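Side-chain contacts in DUF917 domain-containing protein (Chromobacterium violaceum, PDB 2O3I), which is of unknown function but belongs to the S-Me-THD-like (DUF917) family, with an N-terminal and a C-terminal family domain in one chain: residues A[17-22]-A[249-254]; A[229-234]-A[253-258]; A[242-247]-A[352-357]; A[107-112]-A[223-228]; A[234-239]-A[328-333]. The protein carries 2 engineered substitutions. All blocks are in the same frame, centred on the assembly; numbering follows the deposited sequence.

The five contacts cluster around helices 225-237 and 244-255, which follow each other in the chain. Interactions 1, 2 and 3 use helix 244-255. Interactions 2, 4 and 5 use helix 225-237. Centres lie between about 5 Å (interactions 1 and 2) and about 20 Å (interactions 3 and 4) apart. Phe-19, Phe-20, Leu-232 and Met-247 link interactions 1, 2 and 3 into one apolar core. Interaction 3 joins that core to the antiparallel sheet, and interaction 5 joins it to the loop before helix 334-337. Along the chain, interaction 4 is nested inside interaction 1. Both bring residues of the N-terminal S-Me-THD-like region against helices of the C-terminal one.

Interaction 1 (A[17-22]-A[249-254]); sequences ACFFGS and DFLRRE
Leu-251 of helix 244-255 points its two methyls at the rings of Phe-19 and Phe-20. Leu-251 CD1 lies 4.2 Å from CE2 of Phe-19, and Leu-251 CD2 lies 4.4 Å from CZ of Phe-20. Both methyls approach the rings obliquely. Phe-19 and Leu-251 extend toward each other from facing backbones. Phe-19 can reach across because its CG is anti to the backbone N (chi1 -176°). All three residues are buried, and Leu-232 of helix 225-237 and Leu-358 of strand 352-358 pack around the two rings. The contact itself is small, with about 98 Å² buried over both sides and no hydrogen bond across it.

The rest of the segment 249-254 is looser and more open to solvent. There Arg-252 NH2 makes a weak hydrogen bond of 3.3 Å to OD1 of Asp-249, part of a salt bridge. The oxygen lies at the edge of the guanidinium, in its plane. Arg-253 adds a long ion pair to the same carboxylate, with the oxygen well out of its guanidinium plane. On another side of the helix, CB of Glu-254 sits 3.6 Å above the centre of the Phe-250 ring.

The C-terminal end of helix 10-19, with the type I turn from Phe-19 to Ser-22, thus packs two aromatic rings on the buried face of an amphipathic helix.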
# COMPACT_ATOMS: atom_id res chain seq x y z
N ALA A 17 -11.74 -25.22 15.91
CA ALA A 17 -11.66 -24.23 14.84
C ALA A 17 -10.65 -24.62 13.78
O ALA A 17 -10.83 -24.32 12.60
CB ALA A 17 -11.31 -22.84 15.42
N CYS A 18 -9.58 -25.29 14.21
CA CYS A 18 -8.54 -25.75 13.30
C CYS A 18 -9.15 -26.77 12.33
O CYS A 18 -8.93 -26.70 11.12
CB CYS A 18 -7.39 -26.39 14.08
SG CYS A 18 -6.03 -27.09 13.06
N PHE A 19 -9.93 -27.71 12.87
CA PHE A 19 -10.57 -28.70 12.02
C PHE A 19 -11.57 -28.04 11.06
O PHE A 19 -11.69 -28.46 9.92
CB PHE A 19 -11.28 -29.76 12.87
CG PHE A 19 -11.88 -30.88 12.06
CD1 PHE A 19 -11.06 -31.85 11.49
CD2 PHE A 19 -13.25 -30.93 11.82
CE1 PHE A 19 -11.60 -32.85 10.68
CE2 PHE A 19 -13.80 -31.92 11.01
CZ PHE A 19 -12.97 -32.88 10.44
N PHE A 20 -12.27 -27.01 11.52
CA PHE A 20 -13.23 -26.32 10.66
C PHE A 20 -12.53 -25.29 9.77
O PHE A 20 -13.19 -24.58 9.00
CB PHE A 20 -14.33 -25.62 11.50
CG PHE A 20 -15.31 -26.58 12.14
CD1 PHE A 20 -16.08 -27.43 11.36
CD2 PHE A 20 -15.45 -26.63 13.53
CE1 PHE A 20 -16.98 -28.34 11.95
CE2 PHE A 20 -16.34 -27.53 14.13
CZ PHE A 20 -17.11 -28.38 13.33
N GLY A 21 -11.21 -25.21 9.87
CA GLY A 21 -10.47 -24.25 9.07
C GLY A 21 -10.09 -24.72 7.67
O GLY A 21 -9.48 -23.97 6.91
N SER A 22 -10.46 -25.95 7.33
CA SER A 22 -10.17 -26.53 6.02
C SER A 22 -8.67 -26.40 5.67
O SER A 22 -8.32 -26.02 4.55
CB SER A 22 -11.02 -25.86 4.94
OG SER A 22 -10.86 -26.50 3.68
N ASP A 249 -18.92 -39.79 12.97
CA ASP A 249 -20.05 -40.09 13.83
C ASP A 249 -20.39 -38.85 14.66
O ASP A 249 -21.54 -38.41 14.69
CB ASP A 249 -19.74 -41.28 14.75
CG ASP A 249 -19.75 -42.62 14.01
OD1 ASP A 249 -19.99 -42.62 12.78
OD2 ASP A 249 -19.52 -43.67 14.64
N PHE A 250 -19.39 -38.28 15.32
CA PHE A 250 -19.57 -37.09 16.16
C PHE A 250 -20.18 -35.93 15.38
O PHE A 250 -21.14 -35.29 15.83
CB PHE A 250 -18.23 -36.63 16.76
CG PHE A 250 -18.35 -35.46 17.71
CD1 PHE A 250 -18.68 -35.67 19.05
CD2 PHE A 250 -18.17 -34.15 17.27
CE1 PHE A 250 -18.83 -34.59 19.92
CE2 PHE A 250 -18.32 -33.08 18.13
CZ PHE A 250 -18.65 -33.30 19.46
N LEU A 251 -19.61 -35.66 14.21
CA LEU A 251 -20.08 -34.58 13.36
C LEU A 251 -21.55 -34.73 13.03
O LEU A 251 -22.31 -33.77 13.09
CB LEU A 251 -19.27 -34.54 12.06
CG LEU A 251 -17.80 -34.11 12.14
CD1 LEU A 251 -17.12 -34.42 10.81
CD2 LEU A 251 -17.69 -32.63 12.47
N ARG A 252 -21.95 -35.95 12.68
CA ARG A 252 -23.32 -36.23 12.31
C ARG A 252 -24.29 -36.17 13.49
O ARG A 252 -25.30 -35.46 13.43
CB ARG A 252 -23.41 -37.60 11.64
CG ARG A 252 -24.77 -37.93 11.07
CD ARG A 252 -24.81 -39.33 10.49
NE ARG A 252 -24.54 -40.35 11.51
CZ ARG A 252 -23.36 -40.91 11.74
NH1 ARG A 252 -22.29 -40.56 11.02
NH2 ARG A 252 -23.23 -41.83 12.69
N ARG A 253 -23.97 -36.90 14.55
CA ARG A 253 -24.82 -36.97 15.74
C ARG A 253 -24.79 -35.74 16.66
O ARG A 253 -25.82 -35.36 17.20
CB ARG A 253 -24.44 -38.21 16.56
CG ARG A 253 -24.53 -39.51 15.77
CD ARG A 253 -23.98 -40.69 16.57
NE ARG A 253 -23.94 -41.91 15.77
CZ ARG A 253 -23.29 -43.02 16.13
NH1 ARG A 253 -22.62 -43.06 17.27
NH2 ARG A 253 -23.30 -44.08 15.33
N GLU A 254 -23.62 -35.14 16.85
CA GLU A 254 -23.50 -33.99 17.73
C GLU A 254 -23.57 -32.60 17.09
O GLU A 254 -23.99 -31.65 17.75
CB GLU A 254 -22.21 -34.10 18.55
CG GLU A 254 -22.20 -35.26 19.52
CD GLU A 254 -23.19 -35.08 20.65
OE1 GLU A 254 -23.35 -36.02 21.46
OE2 GLU A 254 -23.82 -34.00 20.75

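Interaction 2 (A[229-234]-A[253-258]); sequences ALKLGR and RELDIK
Lys-231 holds Glu-254 through two hydrogen bonds from one ammonium group. Lys-231 NZ lies 2.9 Å from OE2 of Glu-254, and this bond is also a salt bridge. Lys-231 NZ also lies 3.0 Å from the backbone O of Glu-254. It therefore grips one residue by side chain and main chain together. The carboxylate is met on its anti side, with NZ 23° out of the carboxylate plane. At the backbone O the donor NZ is tilted 26° from the carbonyl plane. This carbonyl sits near the C-terminal end of helix 244-255, where a positive charge would be expected to be favourable.

The lysine reaches this far because it is extended throughout, with CG anti to the backbone N (chi1 -177°). The glutamate chain is bent at its second torsion, and the lysine chain runs roughly perpendicular to it. Both residues are exposed, so the ion pair lies at the solvent side of the contact.

Further in, the aliphatic part of the lysine takes over. Lys-231 CD lies 3.9 Å from CD2 of Leu-255, where the two side chains pass alongside, pointing opposite ways. The other methyl of Leu-255, CD1, rests 4.2 Å from CB of the buried Leu-232. Leu-255 thus spans from the lysine chain to the apolar core, where Phe-20 packs on both leucines.

The exposed lysine and the leucines beneath it form the seam of a helical hairpin, in which helix 225-237 packs against the C-terminal part of helix 244-255.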
# COMPACT_ATOMS: atom_id res chain seq x y z
N ALA A 229 -17.25 -24.89 17.16
CA ALA A 229 -15.81 -25.12 17.19
C ALA A 229 -15.41 -25.55 18.60
O ALA A 229 -14.57 -26.43 18.77
CB ALA A 229 -15.05 -23.86 16.80
N LEU A 230 -16.03 -24.92 19.60
CA LEU A 230 -15.76 -25.23 21.00
C LEU A 230 -16.27 -26.61 21.40
O LEU A 230 -15.60 -27.34 22.14
CB LEU A 230 -16.39 -24.16 21.90
CG LEU A 230 -16.26 -24.38 23.41
CD1 LEU A 230 -14.79 -24.34 23.84
CD2 LEU A 230 -17.08 -23.32 24.15
N LYS A 231 -17.45 -26.98 20.92
CA LYS A 231 -18.01 -28.28 21.26
C LYS A 231 -17.16 -29.41 20.68
O LYS A 231 -16.92 -30.42 21.36
CB LYS A 231 -19.45 -28.39 20.75
CG LYS A 231 -20.13 -29.70 21.13
CD LYS A 231 -21.62 -29.68 20.80
CE LYS A 231 -22.26 -31.02 21.12
NZ LYS A 231 -23.68 -31.06 20.67
N LEU A 232 -16.69 -29.25 19.45
CA LEU A 232 -15.85 -30.28 18.83
C LEU A 232 -14.51 -30.36 19.55
O LEU A 232 -13.98 -31.46 19.81
CB LEU A 232 -15.63 -29.98 17.35
CG LEU A 232 -14.52 -30.77 16.65
CD1 LEU A 232 -14.82 -32.26 16.71
CD2 LEU A 232 -14.38 -30.32 15.20
N GLY A 233 -13.95 -29.19 19.85
CA GLY A 233 -12.67 -29.12 20.53
C GLY A 233 -12.69 -29.83 21.87
O GLY A 233 -11.75 -30.53 22.22
N ARG A 234 -13.77 -29.63 22.62
CA ARG A 234 -13.91 -30.27 23.91
C ARG A 234 -13.89 -31.79 23.75
O ARG A 234 -13.24 -32.49 24.53
CB ARG A 234 -15.21 -29.82 24.59
CG ARG A 234 -15.10 -28.45 25.25
CD ARG A 234 -16.44 -27.94 25.76
NE ARG A 234 -16.27 -26.71 26.53
CZ ARG A 234 -17.26 -25.97 27.01
NH1 ARG A 234 -18.52 -26.32 26.80
NH2 ARG A 234 -16.99 -24.88 27.72
N ARG A 253 -23.97 -36.90 14.55
CA ARG A 253 -24.82 -36.97 15.74
C ARG A 253 -24.79 -35.74 16.66
O ARG A 253 -25.82 -35.36 17.20
CB ARG A 253 -24.44 -38.21 16.56
CG ARG A 253 -24.53 -39.51 15.77
CD ARG A 253 -23.98 -40.69 16.57
NE ARG A 253 -23.94 -41.91 15.77
CZ ARG A 253 -23.29 -43.02 16.13
NH1 ARG A 253 -22.62 -43.06 17.27
NH2 ARG A 253 -23.30 -44.08 15.33
N GLU A 254 -23.62 -35.14 16.85
CA GLU A 254 -23.50 -33.99 17.73
C GLU A 254 -23.57 -32.60 17.09
O GLU A 254 -23.99 -31.65 17.75
CB GLU A 254 -22.21 -34.10 18.55
CG GLU A 254 -22.20 -35.26 19.52
CD GLU A 254 -23.19 -35.08 20.65
OE1 GLU A 254 -23.35 -36.02 21.46
OE2 GLU A 254 -23.82 -34.00 20.75
N LEU A 255 -23.17 -32.47 15.84
CA LEU A 255 -23.21 -31.17 15.18
C LEU A 255 -24.08 -31.17 13.92
O LEU A 255 -24.18 -30.17 13.22
CB LEU A 255 -21.78 -30.71 14.83
CG LEU A 255 -20.85 -30.55 16.04
CD1 LEU A 255 -19.42 -30.34 15.57
CD2 LEU A 255 -21.32 -29.39 16.91
N ASP A 256 -24.71 -32.31 13.64
CA ASP A 256 -25.59 -32.43 12.48
C ASP A 256 -24.86 -32.04 11.19
O ASP A 256 -25.36 -31.25 10.38
CB ASP A 256 -26.83 -31.56 12.70
CG ASP A 256 -27.90 -31.78 11.65
OD1 ASP A 256 -28.22 -32.95 11.36
OD2 ASP A 256 -28.44 -30.78 11.12
N ILE A 257 -23.66 -32.58 11.02
CA ILE A 257 -22.84 -32.32 9.84
C ILE A 257 -22.50 -33.65 9.19
O ILE A 257 -21.92 -34.53 9.82
CB ILE A 257 -21.52 -31.58 10.20
CG1 ILE A 257 -21.83 -30.16 10.66
CG2 ILE A 257 -20.58 -31.55 9.00
CD1 ILE A 257 -20.62 -29.39 11.16
N LYS A 258 -22.88 -33.80 7.93
CA LYS A 258 -22.61 -35.04 7.20
C LYS A 258 -21.33 -34.94 6.39
O LYS A 258 -21.35 -34.60 5.21
CB LYS A 258 -23.79 -35.38 6.29
CG LYS A 258 -25.09 -35.64 7.05
CD LYS A 258 -26.15 -36.22 6.12
CE LYS A 258 -27.44 -36.52 6.87
NZ LYS A 258 -28.44 -37.19 5.97

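Interaction 3 (A[242-247]-A[352-357]); sequences KTAEAM and KAAVIA
Ala-354 and Ala-244 meet methyl to methyl, with their CB atoms 3.9 Å apart. The small side chains bring the backbones close, and the CA atoms of Ala-354 and Ala-244 are 6.5 Å apart. Next on the strand is Val-355, which, like Ala-353, points its CB away from the helix. It packs on Leu-262 and Ile-320. The alternation is that of an extended strand with one face turned to the helix. This is helix-on-sheet packing: the first turn of helix 244-255 lies on strand 352-358 of an antiparallel sheet. Hydrogen bonds to Phe-323 and Leu-262, on the strands at either side, fix the strand in that sheet.

Ile-356 is the next residue to face the helix. Its CG1 branch is anti to its own carbonyl carbon (chi1 -66°), and this sends CD1 out toward Met-247, modelled as selenomethionine. Ile-356 CD1 comes within 3.8 Å of CG of Met-247 and 4.3 Å of the backbone O of Ala-244. The methyl is thus placed over the first helical turn. The Met-247 chain bends at its second and third torsions, and SE and CE turn off to where Phe-19, Leu-232 and Leu-236 pack.

The start of the helix is capped. Thr-243 is the N-cap, and its OG1 accepts a hydrogen bond of 3.0 Å from N of Ala-246, at an N-H...O angle of 150°. N of Ala-244 is taken by the carboxylate of Glu-325, in the loop beyond strand 319-324.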
# COMPACT_ATOMS: atom_id res chain seq x y z
N LYS A 242 -10.96 -40.51 18.40
CA LYS A 242 -9.59 -40.89 18.03
C LYS A 242 -9.48 -41.58 16.66
O LYS A 242 -8.39 -41.99 16.26
CB LYS A 242 -9.02 -41.82 19.10
CG LYS A 242 -9.03 -41.26 20.52
CD LYS A 242 -8.55 -42.32 21.52
CE LYS A 242 -8.44 -41.77 22.93
NZ LYS A 242 -7.41 -40.70 23.03
N THR A 243 -10.59 -41.71 15.96
CA THR A 243 -10.61 -42.33 14.64
C THR A 243 -11.43 -41.50 13.67
O THR A 243 -12.36 -40.79 14.08
CB THR A 243 -11.23 -43.74 14.68
OG1 THR A 243 -12.59 -43.63 15.13
CG2 THR A 243 -10.45 -44.66 15.59
N ALA A 244 -11.10 -41.60 12.39
CA ALA A 244 -11.82 -40.88 11.36
C ALA A 244 -13.31 -41.22 11.42
O ALA A 244 -14.16 -40.35 11.28
CB ALA A 244 -11.25 -41.23 9.98
N GLU A 245 -13.62 -42.50 11.63
CA GLU A 245 -15.01 -42.95 11.72
C GLU A 245 -15.70 -42.27 12.89
O GLU A 245 -16.85 -41.83 12.77
CB GLU A 245 -15.06 -44.47 11.91
CG GLU A 245 -16.47 -45.05 11.86
CD GLU A 245 -16.50 -46.55 12.15
OE1 GLU A 245 -15.59 -47.26 11.67
OE2 GLU A 245 -17.43 -47.01 12.84
N ALA A 246 -15.01 -42.20 14.02
CA ALA A 246 -15.57 -41.56 15.20
C ALA A 246 -15.80 -40.07 14.94
O ALA A 246 -16.75 -39.49 15.45
CB ALA A 246 -14.63 -41.74 16.40
N MSE A 247 -14.93 -39.45 14.14
CA MSE A 247 -15.08 -38.03 13.84
C MSE A 247 -16.36 -37.82 13.05
O MSE A 247 -17.15 -36.92 13.36
CB MSE A 247 -13.87 -37.53 13.04
CG MSE A 247 -14.02 -36.11 12.48
SE MSE A 247 -14.47 -34.76 13.81
CE MSE A 247 -12.71 -34.02 14.09
N LYS A 352 -1.71 -43.03 11.12
CA LYS A 352 -2.55 -43.03 9.92
C LYS A 352 -3.43 -41.79 9.87
O LYS A 352 -4.17 -41.50 10.82
CB LYS A 352 -3.40 -44.29 9.88
N ALA A 353 -3.35 -41.07 8.76
CA ALA A 353 -4.13 -39.85 8.56
C ALA A 353 -5.20 -40.01 7.49
O ALA A 353 -5.02 -40.72 6.50
CB ALA A 353 -3.19 -38.70 8.19
N ALA A 354 -6.33 -39.34 7.70
CA ALA A 354 -7.44 -39.39 6.76
C ALA A 354 -7.75 -37.98 6.27
O ALA A 354 -7.34 -36.99 6.86
CB ALA A 354 -8.66 -39.98 7.42
N VAL A 355 -8.49 -37.92 5.17
CA VAL A 355 -8.90 -36.65 4.59
C VAL A 355 -10.42 -36.64 4.59
O VAL A 355 -11.06 -37.53 4.02
CB VAL A 355 -8.39 -36.50 3.14
CG1 VAL A 355 -8.81 -35.15 2.58
CG2 VAL A 355 -6.86 -36.66 3.10
N ILE A 356 -10.99 -35.65 5.27
CA ILE A 356 -12.43 -35.52 5.38
C ILE A 356 -12.92 -34.25 4.70
O ILE A 356 -12.31 -33.19 4.80
CB ILE A 356 -12.87 -35.50 6.86
CG1 ILE A 356 -12.58 -36.87 7.49
CG2 ILE A 356 -14.36 -35.18 6.97
CD1 ILE A 356 -12.87 -36.94 8.99
N ALA A 357 -14.03 -34.38 3.97
CA ALA A 357 -14.62 -33.24 3.30
C ALA A 357 -15.88 -32.86 4.07
O ALA A 357 -16.64 -33.73 4.51
CB ALA A 357 -14.97 -33.59 1.86

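Interaction 4 (A[107-112]-A[223-228]); sequences PESGAL and RGTLSR
Ser-109 points its hydroxyl at the first turn of helix 225-237, between Thr-225 and Arg-228. Ser-109 OG lies 3.8 Å from CB of Thr-225. Ser-109 OG is also 4.0 Å from NH2 of Arg-228, and approaches the guanidinium obliquely. No direct hydrogen bond crosses the contact, and a water molecule makes the polar link. The water donates to OG of Ser-109 at 3.1 Å and to the backbone O of Thr-225 at 2.7 Å. It accepts from NE of Arg-228 at 3.2 Å, lying at the edge of the guanidinium and in its plane. Three bonds thus hold the water in place.

Ser-109 belongs to the loop leading to helix 111-124, in the N-terminal S-Me-THD-like region. Its partners belong to the C-terminal one. Here a loop meets a helix N-terminus through a bridging water, and Gly-224 takes the N-cap position at positive phi.

The hydroxyls of Ser-109 and Thr-225 have a stronger common partner. Both are hydrogen-bonded to OD1 of Asp-132, so this carboxylate links the loop and the helix more directly than the water does. On Thr-225, OG1 sits between the backbone N and the carbonyl carbon (chi1 60°), where it can reach that carboxylate.

Arg-228 also starts with CG between its N and carbonyl carbon (chi1 69°), then runs extended to NE. This brings its end back beside the helix start, within reach of the water. Its charged group also makes a cation-pi contact with the ring of Phe-20, and NH2 makes a weak hydrogen bond to O of Gly-135.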
# COMPACT_ATOMS: atom_id res chain seq x y z
N PRO A 107 -12.86 -13.17 11.15
CA PRO A 107 -13.19 -13.12 9.73
C PRO A 107 -13.64 -14.48 9.18
O PRO A 107 -14.50 -14.55 8.31
CB PRO A 107 -11.87 -12.66 9.10
CG PRO A 107 -10.84 -13.26 10.00
CD PRO A 107 -11.41 -13.01 11.38
N GLU A 108 -13.06 -15.54 9.74
CA GLU A 108 -13.32 -16.91 9.30
C GLU A 108 -13.12 -17.90 10.45
O GLU A 108 -12.78 -17.51 11.57
CB GLU A 108 -12.34 -17.26 8.18
CG GLU A 108 -10.92 -16.80 8.50
CD GLU A 108 -9.89 -17.23 7.48
OE1 GLU A 108 -10.17 -17.17 6.26
OE2 GLU A 108 -8.77 -17.62 7.89
N SER A 109 -13.34 -19.18 10.16
CA SER A 109 -13.16 -20.24 11.16
C SER A 109 -11.73 -20.77 11.08
O SER A 109 -11.29 -21.19 10.02
CB SER A 109 -14.12 -21.40 10.92
OG SER A 109 -15.42 -21.10 11.39
N GLY A 110 -11.03 -20.74 12.20
CA GLY A 110 -9.66 -21.23 12.22
C GLY A 110 -9.06 -21.03 13.59
O GLY A 110 -9.56 -20.25 14.39
N ALA A 111 -7.96 -21.73 13.86
CA ALA A 111 -7.30 -21.65 15.16
C ALA A 111 -7.05 -20.24 15.68
O ALA A 111 -7.27 -19.98 16.86
CB ALA A 111 -5.98 -22.42 15.12
N LEU A 112 -6.60 -19.33 14.82
CA LEU A 112 -6.30 -17.96 15.23
C LEU A 112 -7.51 -17.04 15.32
O LEU A 112 -7.65 -16.26 16.27
CB LEU A 112 -5.33 -17.31 14.26
CG LEU A 112 -3.84 -17.27 14.57
CD1 LEU A 112 -3.19 -16.40 13.49
CD2 LEU A 112 -3.57 -16.69 15.97
N ARG A 223 -23.80 -18.83 11.06
CA ARG A 223 -23.76 -18.64 12.51
C ARG A 223 -23.48 -19.83 13.41
O ARG A 223 -23.55 -20.99 12.99
CB ARG A 223 -25.09 -18.00 12.92
CG ARG A 223 -25.45 -16.86 12.01
CD ARG A 223 -26.80 -16.27 12.33
NE ARG A 223 -27.05 -15.09 11.50
CZ ARG A 223 -28.13 -14.32 11.61
NH1 ARG A 223 -29.07 -14.60 12.51
NH2 ARG A 223 -28.26 -13.26 10.82
N GLY A 224 -23.16 -19.52 14.67
CA GLY A 224 -22.87 -20.54 15.66
C GLY A 224 -21.56 -21.26 15.39
O GLY A 224 -21.32 -22.34 15.90
N THR A 225 -20.70 -20.64 14.59
CA THR A 225 -19.42 -21.23 14.22
C THR A 225 -18.42 -21.28 15.36
O THR A 225 -17.58 -22.18 15.42
CB THR A 225 -18.79 -20.47 13.05
OG1 THR A 225 -18.58 -19.10 13.43
CG2 THR A 225 -19.71 -20.53 11.83
N LEU A 226 -18.50 -20.32 16.28
CA LEU A 226 -17.58 -20.32 17.40
C LEU A 226 -17.97 -21.43 18.37
O LEU A 226 -17.13 -22.24 18.78
CB LEU A 226 -17.56 -18.96 18.10
CG LEU A 226 -16.43 -18.72 19.10
CD1 LEU A 226 -16.20 -17.24 19.28
CD2 LEU A 226 -16.75 -19.40 20.44
N SER A 227 -19.25 -21.50 18.73
CA SER A 227 -19.71 -22.53 19.66
C SER A 227 -19.52 -23.97 19.15
O SER A 227 -19.14 -24.86 19.91
CB SER A 227 -21.17 -22.28 20.05
OG SER A 227 -21.98 -21.99 18.93
N ARG A 228 -19.78 -24.20 17.86
CA ARG A 228 -19.59 -25.55 17.35
C ARG A 228 -18.09 -25.89 17.36
O ARG A 228 -17.71 -27.04 17.54
CB ARG A 228 -20.17 -25.69 15.93
CG ARG A 228 -19.40 -24.94 14.90
CD ARG A 228 -19.62 -25.51 13.51
NE ARG A 228 -18.58 -24.98 12.64
CZ ARG A 228 -18.67 -24.88 11.32
NH1 ARG A 228 -19.77 -25.28 10.70
NH2 ARG A 228 -17.67 -24.35 10.63
O HOH W 1 -16.05 -23.22 13.52

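Interaction 5 (A[234-239]-A[328-333]); sequences RALQDG and GQHVFS
Leu-236 reaches His-330 and Val-331 with CG anti to its own carbonyl carbon (chi1 -74°). CG of His-330 is placed in the same way, and each side chain points toward the other segment. Here the last turn of helix 225-237 packs on the loop between strand 319-324 and helix 334-337. Gly-239 ends this turn in a Schellman motif, with its N bonded 3.0 Å to O of Leu-236.

The leucine divides its methyls between the two loop residues. Leu-236 CD1 lies 4.0 Å from CG1 of Val-331. Leu-236 CD2 lies 4.2 Å from CD2 of His-330 and meets that ring obliquely. Leu-236 and His-330 lie alongside each other, pointing opposite ways. All three residues are buried, and no hydrogen bond crosses the contact. Phe-19 of helix 10-19 also packs on Val-331.

The imidazole is held from the end of strand 319-324. ND1 is hydrogen-bonded to the backbone O of Val-324, which fixes the rotation of the ring. The ring of Phe-323 lies nearly parallel to it.

The loop is also braced from within. NE2 of Gln-329 donates a bond of 2.7 Å to O of Val-331, in the carbonyl plane and on a lone pair. The bond is bent (135°), and O of Val-331 lies 30° out of the Gln-329 amide plane. Over one face of the imidazole sits the backbone O of Gly-328, 3.0 Å above the centre of the His-330 ring.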
# COMPACT_ATOMS: atom_id res chain seq x y z
N ARG A 234 -13.77 -29.63 22.62
CA ARG A 234 -13.91 -30.27 23.91
C ARG A 234 -13.89 -31.79 23.75
O ARG A 234 -13.24 -32.49 24.53
CB ARG A 234 -15.21 -29.82 24.59
CG ARG A 234 -15.10 -28.45 25.25
CD ARG A 234 -16.44 -27.94 25.76
NE ARG A 234 -16.27 -26.71 26.53
CZ ARG A 234 -17.26 -25.97 27.01
NH1 ARG A 234 -18.52 -26.32 26.80
NH2 ARG A 234 -16.99 -24.88 27.72
N ALA A 235 -14.58 -32.29 22.74
CA ALA A 235 -14.62 -33.73 22.51
C ALA A 235 -13.24 -34.24 22.10
O ALA A 235 -12.85 -35.35 22.45
CB ALA A 235 -15.65 -34.05 21.42
N LEU A 236 -12.49 -33.42 21.36
CA LEU A 236 -11.15 -33.79 20.92
C LEU A 236 -10.20 -33.84 22.11
O LEU A 236 -9.46 -34.82 22.30
CB LEU A 236 -10.63 -32.78 19.90
CG LEU A 236 -11.26 -32.86 18.50
CD1 LEU A 236 -10.86 -31.67 17.68
CD2 LEU A 236 -10.83 -34.15 17.82
N GLN A 237 -10.24 -32.78 22.91
CA GLN A 237 -9.39 -32.66 24.08
C GLN A 237 -9.68 -33.79 25.07
O GLN A 237 -8.77 -34.32 25.70
CB GLN A 237 -9.62 -31.28 24.72
CG GLN A 237 -8.78 -30.98 25.94
CD GLN A 237 -9.06 -29.58 26.51
OE1 GLN A 237 -10.18 -29.07 26.40
NE2 GLN A 237 -8.06 -28.98 27.13
N ASP A 238 -10.95 -34.15 25.18
CA ASP A 238 -11.37 -35.21 26.10
C ASP A 238 -11.12 -36.64 25.58
O ASP A 238 -11.46 -37.62 26.25
CB ASP A 238 -12.86 -35.06 26.45
CG ASP A 238 -13.17 -33.75 27.16
OD1 ASP A 238 -12.28 -33.19 27.83
OD2 ASP A 238 -14.33 -33.29 27.06
N GLY A 239 -10.54 -36.76 24.38
CA GLY A 239 -10.26 -38.07 23.81
C GLY A 239 -11.47 -38.90 23.41
O GLY A 239 -11.44 -40.13 23.49
N GLY A 328 -3.30 -38.46 20.72
CA GLY A 328 -2.65 -37.17 20.55
C GLY A 328 -3.37 -36.25 19.59
O GLY A 328 -4.52 -36.48 19.25
N GLN A 329 -2.67 -35.20 19.16
CA GLN A 329 -3.24 -34.22 18.24
C GLN A 329 -3.85 -34.92 17.03
O GLN A 329 -3.16 -35.61 16.29
CB GLN A 329 -2.15 -33.24 17.79
CG GLN A 329 -2.68 -32.01 17.06
CD GLN A 329 -3.75 -31.27 17.85
OE1 GLN A 329 -3.54 -30.90 19.00
NE2 GLN A 329 -4.90 -31.05 17.22
N HIS A 330 -5.15 -34.72 16.85
CA HIS A 330 -5.88 -35.33 15.75
C HIS A 330 -6.08 -34.39 14.57
O HIS A 330 -6.16 -34.84 13.42
CB HIS A 330 -7.25 -35.81 16.24
CG HIS A 330 -7.17 -36.81 17.35
ND1 HIS A 330 -6.55 -38.04 17.22
CD2 HIS A 330 -7.65 -36.77 18.62
CE1 HIS A 330 -6.65 -38.71 18.35
NE2 HIS A 330 -7.31 -37.96 19.22
N VAL A 331 -6.17 -33.08 14.85
CA VAL A 331 -6.39 -32.07 13.82
C VAL A 331 -5.19 -31.14 13.59
O VAL A 331 -4.54 -30.68 14.53
CB VAL A 331 -7.65 -31.23 14.12
CG1 VAL A 331 -8.85 -32.15 14.27
CG2 VAL A 331 -7.46 -30.38 15.39
N PHE A 332 -4.93 -30.85 12.32
CA PHE A 332 -3.80 -30.01 11.93
C PHE A 332 -4.14 -29.11 10.75
O PHE A 332 -4.89 -29.49 9.86
CB PHE A 332 -2.61 -30.88 11.50
CG PHE A 332 -2.02 -31.71 12.59
CD1 PHE A 332 -0.86 -31.29 13.25
CD2 PHE A 332 -2.57 -32.95 12.92
CE1 PHE A 332 -0.27 -32.08 14.22
CE2 PHE A 332 -1.98 -33.75 13.89
CZ PHE A 332 -0.83 -33.32 14.55
N SER A 333 -3.57 -27.91 10.76
CA SER A 333 -3.73 -27.00 9.64
C SER A 333 -2.49 -27.36 8.81
O SER A 333 -1.57 -27.99 9.33
CB SER A 333 -3.62 -25.54 10.08
OG SER A 333 -2.29 -25.21 10.43